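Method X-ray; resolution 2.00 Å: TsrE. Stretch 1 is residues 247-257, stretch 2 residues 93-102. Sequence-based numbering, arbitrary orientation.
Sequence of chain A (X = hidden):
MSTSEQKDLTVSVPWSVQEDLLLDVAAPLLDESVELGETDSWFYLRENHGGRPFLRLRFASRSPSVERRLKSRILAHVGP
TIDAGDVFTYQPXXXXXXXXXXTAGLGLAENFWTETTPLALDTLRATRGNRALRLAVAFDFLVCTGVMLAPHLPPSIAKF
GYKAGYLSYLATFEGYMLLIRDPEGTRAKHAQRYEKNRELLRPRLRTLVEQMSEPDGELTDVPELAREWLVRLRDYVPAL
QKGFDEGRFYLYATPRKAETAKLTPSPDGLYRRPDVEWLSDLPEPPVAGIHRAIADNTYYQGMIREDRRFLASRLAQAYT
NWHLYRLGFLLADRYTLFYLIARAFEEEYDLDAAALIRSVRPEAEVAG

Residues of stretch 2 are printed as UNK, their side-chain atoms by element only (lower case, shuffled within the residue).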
# COMPACT_ATOMS: atom_id res chain seq x y z
N GLY A 247 7.37 -13.53 18.32
CA GLY A 247 8.65 -12.84 18.47
C GLY A 247 9.50 -12.79 17.22
O GLY A 247 10.68 -12.45 17.31
N ARG A 248 8.94 -13.11 16.06
CA ARG A 248 9.72 -13.22 14.84
C ARG A 248 9.68 -11.96 13.98
O ARG A 248 10.66 -11.67 13.29
CB ARG A 248 9.22 -14.41 14.02
CG ARG A 248 9.63 -15.78 14.60
CD ARG A 248 9.24 -16.90 13.63
NE ARG A 248 7.79 -17.06 13.55
CZ ARG A 248 7.05 -16.82 12.47
NH1 ARG A 248 5.74 -16.99 12.53
NH2 ARG A 248 7.61 -16.41 11.34
N PHE A 249 8.58 -11.21 14.01
CA PHE A 249 8.39 -10.06 13.14
C PHE A 249 8.65 -8.78 13.93
O PHE A 249 8.28 -8.68 15.10
CB PHE A 249 6.97 -10.02 12.57
CG PHE A 249 6.68 -11.07 11.53
CD1 PHE A 249 7.62 -12.03 11.19
CD2 PHE A 249 5.45 -11.10 10.88
CE1 PHE A 249 7.35 -13.00 10.22
CE2 PHE A 249 5.16 -12.05 9.92
CZ PHE A 249 6.12 -13.01 9.59
N TYR A 250 9.31 -7.82 13.28
CA TYR A 250 9.63 -6.53 13.87
C TYR A 250 9.44 -5.46 12.80
O TYR A 250 9.72 -5.71 11.63
CB TYR A 250 11.06 -6.50 14.44
CG TYR A 250 11.22 -7.49 15.55
CD1 TYR A 250 10.88 -7.16 16.86
CD2 TYR A 250 11.66 -8.79 15.29
CE1 TYR A 250 10.99 -8.10 17.88
CE2 TYR A 250 11.78 -9.72 16.30
CZ TYR A 250 11.44 -9.37 17.60
OH TYR A 250 11.53 -10.30 18.61
N LEU A 251 8.96 -4.29 13.20
CA LEU A 251 8.72 -3.19 12.27
C LEU A 251 9.81 -2.15 12.49
O LEU A 251 9.88 -1.52 13.55
CB LEU A 251 7.32 -2.59 12.48
CG LEU A 251 6.14 -3.50 12.10
CD1 LEU A 251 4.78 -2.78 12.23
CD2 LEU A 251 6.30 -4.08 10.67
N TYR A 252 10.69 -1.99 11.50
CA TYR A 252 11.79 -1.06 11.61
C TYR A 252 12.23 -0.60 10.23
O TYR A 252 11.86 -1.19 9.21
CB TYR A 252 12.97 -1.68 12.38
CG TYR A 252 13.55 -2.93 11.75
CD1 TYR A 252 13.02 -4.19 12.05
CD2 TYR A 252 14.63 -2.86 10.88
CE1 TYR A 252 13.55 -5.34 11.49
CE2 TYR A 252 15.18 -4.02 10.31
CZ TYR A 252 14.63 -5.26 10.62
OH TYR A 252 15.15 -6.40 10.07
N ALA A 253 13.05 0.45 10.21
CA ALA A 253 13.73 0.94 9.04
C ALA A 253 15.23 0.79 9.26
O ALA A 253 15.71 0.70 10.39
CB ALA A 253 13.39 2.41 8.73
N THR A 254 15.97 0.71 8.17
CA THR A 254 17.41 0.50 8.26
C THR A 254 18.08 1.61 7.47
O THR A 254 17.81 1.74 6.25
CB THR A 254 17.82 -0.88 7.73
OG1 THR A 254 17.27 -1.91 8.55
CG2 THR A 254 19.35 -1.01 7.73
N PRO A 255 18.94 2.42 8.08
CA PRO A 255 19.72 3.38 7.30
C PRO A 255 20.65 2.64 6.35
O PRO A 255 21.23 1.60 6.70
CB PRO A 255 20.49 4.18 8.36
CG PRO A 255 19.90 3.78 9.69
CD PRO A 255 19.34 2.41 9.50
N ARG A 256 20.77 3.15 5.13
CA ARG A 256 21.53 2.47 4.09
C ARG A 256 23.03 2.53 4.39
O ARG A 256 23.48 3.15 5.36
CB ARG A 256 21.25 3.09 2.72
CG ARG A 256 20.04 2.53 1.99
CD ARG A 256 18.75 3.14 2.51
NE ARG A 256 17.55 2.51 1.96
CZ ARG A 256 17.02 1.38 2.41
NH1 ARG A 256 15.92 0.90 1.84
NH2 ARG A 256 17.57 0.72 3.42
N LYS A 257 23.80 1.86 3.54
CA LYS A 257 25.25 1.97 3.57
C LYS A 257 25.64 3.43 3.50
O LYS A 257 25.28 4.13 2.55
CB LYS A 257 25.85 1.20 2.40
CG LYS A 257 25.80 -0.32 2.53
CD LYS A 257 26.18 -0.97 1.21
CE LYS A 257 27.68 -1.29 1.11
NZ LYS A 257 28.21 -1.18 -0.28
N UNK A 93 18.01 -6.35 -5.19
CA UNK A 93 16.84 -6.61 -4.38
C UNK A 93 17.12 -6.34 -2.90
O UNK A 93 18.16 -6.71 -2.38
c UNK A 93 16.42 -8.05 -4.58
o UNK A 93 11.70 -9.75 -1.91
c UNK A 93 12.85 -9.32 -2.56
c UNK A 93 15.18 -8.47 -3.86
c UNK A 93 12.78 -8.29 -3.48
c UNK A 93 14.06 -9.94 -2.28
c UNK A 93 15.22 -9.50 -2.93
c UNK A 93 13.95 -7.87 -4.13
N UNK A 94 16.16 -5.70 -2.23
CA UNK A 94 16.25 -5.44 -0.80
C UNK A 94 15.57 -6.58 -0.06
O UNK A 94 14.34 -6.74 -0.15
c UNK A 94 15.62 -4.09 -0.45
o UNK A 94 16.21 -4.48 1.85
c UNK A 94 15.86 -3.67 0.99
n UNK A 94 15.68 -2.39 1.26
N UNK A 95 16.35 -7.38 0.67
CA UNK A 95 15.82 -8.49 1.44
C UNK A 95 15.25 -8.06 2.79
O UNK A 95 14.75 -8.90 3.54
c UNK A 95 18.57 -10.36 -1.44
c UNK A 95 16.91 -9.54 1.69
c UNK A 95 17.43 -10.19 0.44
n UNK A 95 18.28 -9.55 -0.44
c UNK A 95 17.23 -11.43 -0.07
n UNK A 95 17.95 -11.51 -1.24
N UNK A 96 15.33 -6.77 3.11
CA UNK A 96 15.01 -6.27 4.44
C UNK A 96 14.30 -4.92 4.27
O UNK A 96 14.73 -3.90 4.79
c UNK A 96 17.30 -5.88 7.63
o UNK A 96 18.34 -5.50 7.05
c UNK A 96 16.02 -6.04 6.81
o UNK A 96 17.27 -6.14 8.85
c UNK A 96 16.28 -6.16 5.30
N UNK A 97 13.22 -4.92 3.49
CA UNK A 97 12.51 -3.68 3.21
C UNK A 97 11.99 -3.06 4.50
O UNK A 97 11.55 -3.76 5.42
n UNK A 97 12.16 -3.91 -1.35
n UNK A 97 12.18 -2.53 0.30
c UNK A 97 11.70 -4.60 -0.25
c UNK A 97 11.34 -3.93 2.24
c UNK A 97 11.71 -3.73 0.80
c UNK A 97 12.45 -2.67 -0.99
N UNK A 98 12.04 -1.73 4.57
CA UNK A 98 11.58 -1.03 5.75
C UNK A 98 10.12 -1.37 6.03
O UNK A 98 9.29 -1.41 5.11
c UNK A 98 11.72 0.48 5.59
c UNK A 98 13.17 0.93 5.47
o UNK A 98 14.10 0.15 5.80
o UNK A 98 13.39 2.08 5.06
N UNK A 99 9.81 -1.63 7.29
CA UNK A 99 8.44 -1.79 7.77
C UNK A 99 7.74 -3.01 7.19
O UNK A 99 6.51 -3.07 7.18
c UNK A 99 9.03 1.48 11.44
c UNK A 99 8.34 0.75 7.79
c UNK A 99 7.61 -0.53 7.47
c UNK A 99 9.69 2.69 11.22
n UNK A 99 9.41 2.71 7.55
c UNK A 99 8.78 1.69 6.89
c UNK A 99 8.54 0.74 10.38
c UNK A 99 9.38 2.46 8.90
c UNK A 99 9.87 3.20 9.96
c UNK A 99 8.71 1.23 9.08
N UNK A 100 8.50 -3.99 6.71
CA UNK A 100 7.89 -5.18 6.12
C UNK A 100 8.08 -6.42 6.98
O UNK A 100 7.89 -7.54 6.50
c UNK A 100 7.45 -5.96 3.68
c UNK A 100 8.45 -5.40 4.70
c UNK A 100 8.07 -6.14 2.28
c UNK A 100 6.20 -5.09 3.59
N UNK A 101 8.45 -6.24 8.26
CA UNK A 101 8.54 -7.34 9.19
C UNK A 101 9.95 -7.80 9.51
O UNK A 101 10.12 -8.61 10.44
N UNK A 102 10.96 -7.33 8.79
CA UNK A 102 12.33 -7.73 9.08
C UNK A 102 12.71 -9.00 8.35
O UNK A 102 11.97 -9.53 7.51
O HOH W 1 14.88 -2.19 6.93
O HOH W 2 12.79 -4.25 8.00
O HOH W 3 10.22 -4.09 9.52
O HOH W 4 12.10 -10.29 11.51

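Position 93 carries one carbon, then a six-carbon ring bearing one oxygen, a phenol; it lies beyond reach of stretch 1, and its oxygen is hydrogen-bonded elsewhere in the structure. It is Tyr93.

Position 94 has two carbons, the second carrying one oxygen and one nitrogen: a primary amide on a single methylene. Its CA-to-CB bond points toward stretch 1, near the guanidinium of Arg256. This is Asn94, its amide probably turned over in the model.

Position 95 shows one carbon and a five-membered ring of three carbons and two nitrogens, an imidazole without contact to stretch 1. This is His95.

At position 96, three carbons run in an extended chain (chi1 and chi2 both t), the third bearing two oxygens, one of them 2.5 Å from Tyr252 OH. A carboxylate at this reach is Glu96. The very short bond runs from Tyr252 OH to Glu96 OE2, which lies near the plane of the phenol ring, at its edge.

Position 97 repeats the imidazole pattern, with CB directed away from stretch 1: His97. It opens a type II turn that ends at position 100.

Position 98 has two carbons, the second with two oxygens, one of them 3.1 Å from Thr254 N; the carboxylate sits one methylene closer to the backbone: Asp98. Its OD1 accepts from Thr254 N (N-H...O angle 151°). Arg256 NH2 is 4.2 Å from Asp98 OD1, which lies well out of the guanidinium plane; charge proximity is all this supports.

Position 99 combines one carbon with fused five- and six-membered rings of eight carbons and one nitrogen. One ring face covers the Tyr252-Ala253 peptide, and a six-ring carbon lies 3.8 Å from Ala253 CB. This indole is Trp99, the carbon its CZ2.

Position 100 has four carbons forked at the second; its CA-to-CB bond points away from stretch 1: Leu100.

Position 101 has no side-chain atoms, and its backbone O lies 3.1 Å from Tyr250 N: Gly101.

Position 102 also lacks side-chain atoms; a CB there would fall 2.9 Å from Tyr252 CE1, a clash: Gly102. At both glycines, the backbone angles would jam a CB against the preceding carbonyl oxygen.

Neither stretch forms a regular strand, yet two backbone bonds join them: Tyr250 N to Gly101 O (173°) and Trp99 N to Tyr252 O (2.8 Å, 158°). Between these, water 3 donates to Tyr250 O and accepts from Gly101 N and Tyr252 N. Water 1 joins Glu96 O, Asp98 OD1 and Thr254 OG1. The contact, burying 649 Å², thus couples backbone pairing to carboxylate anchors and indole packing.

Stretch 2, residues 93-102: YNHEHDWLGG
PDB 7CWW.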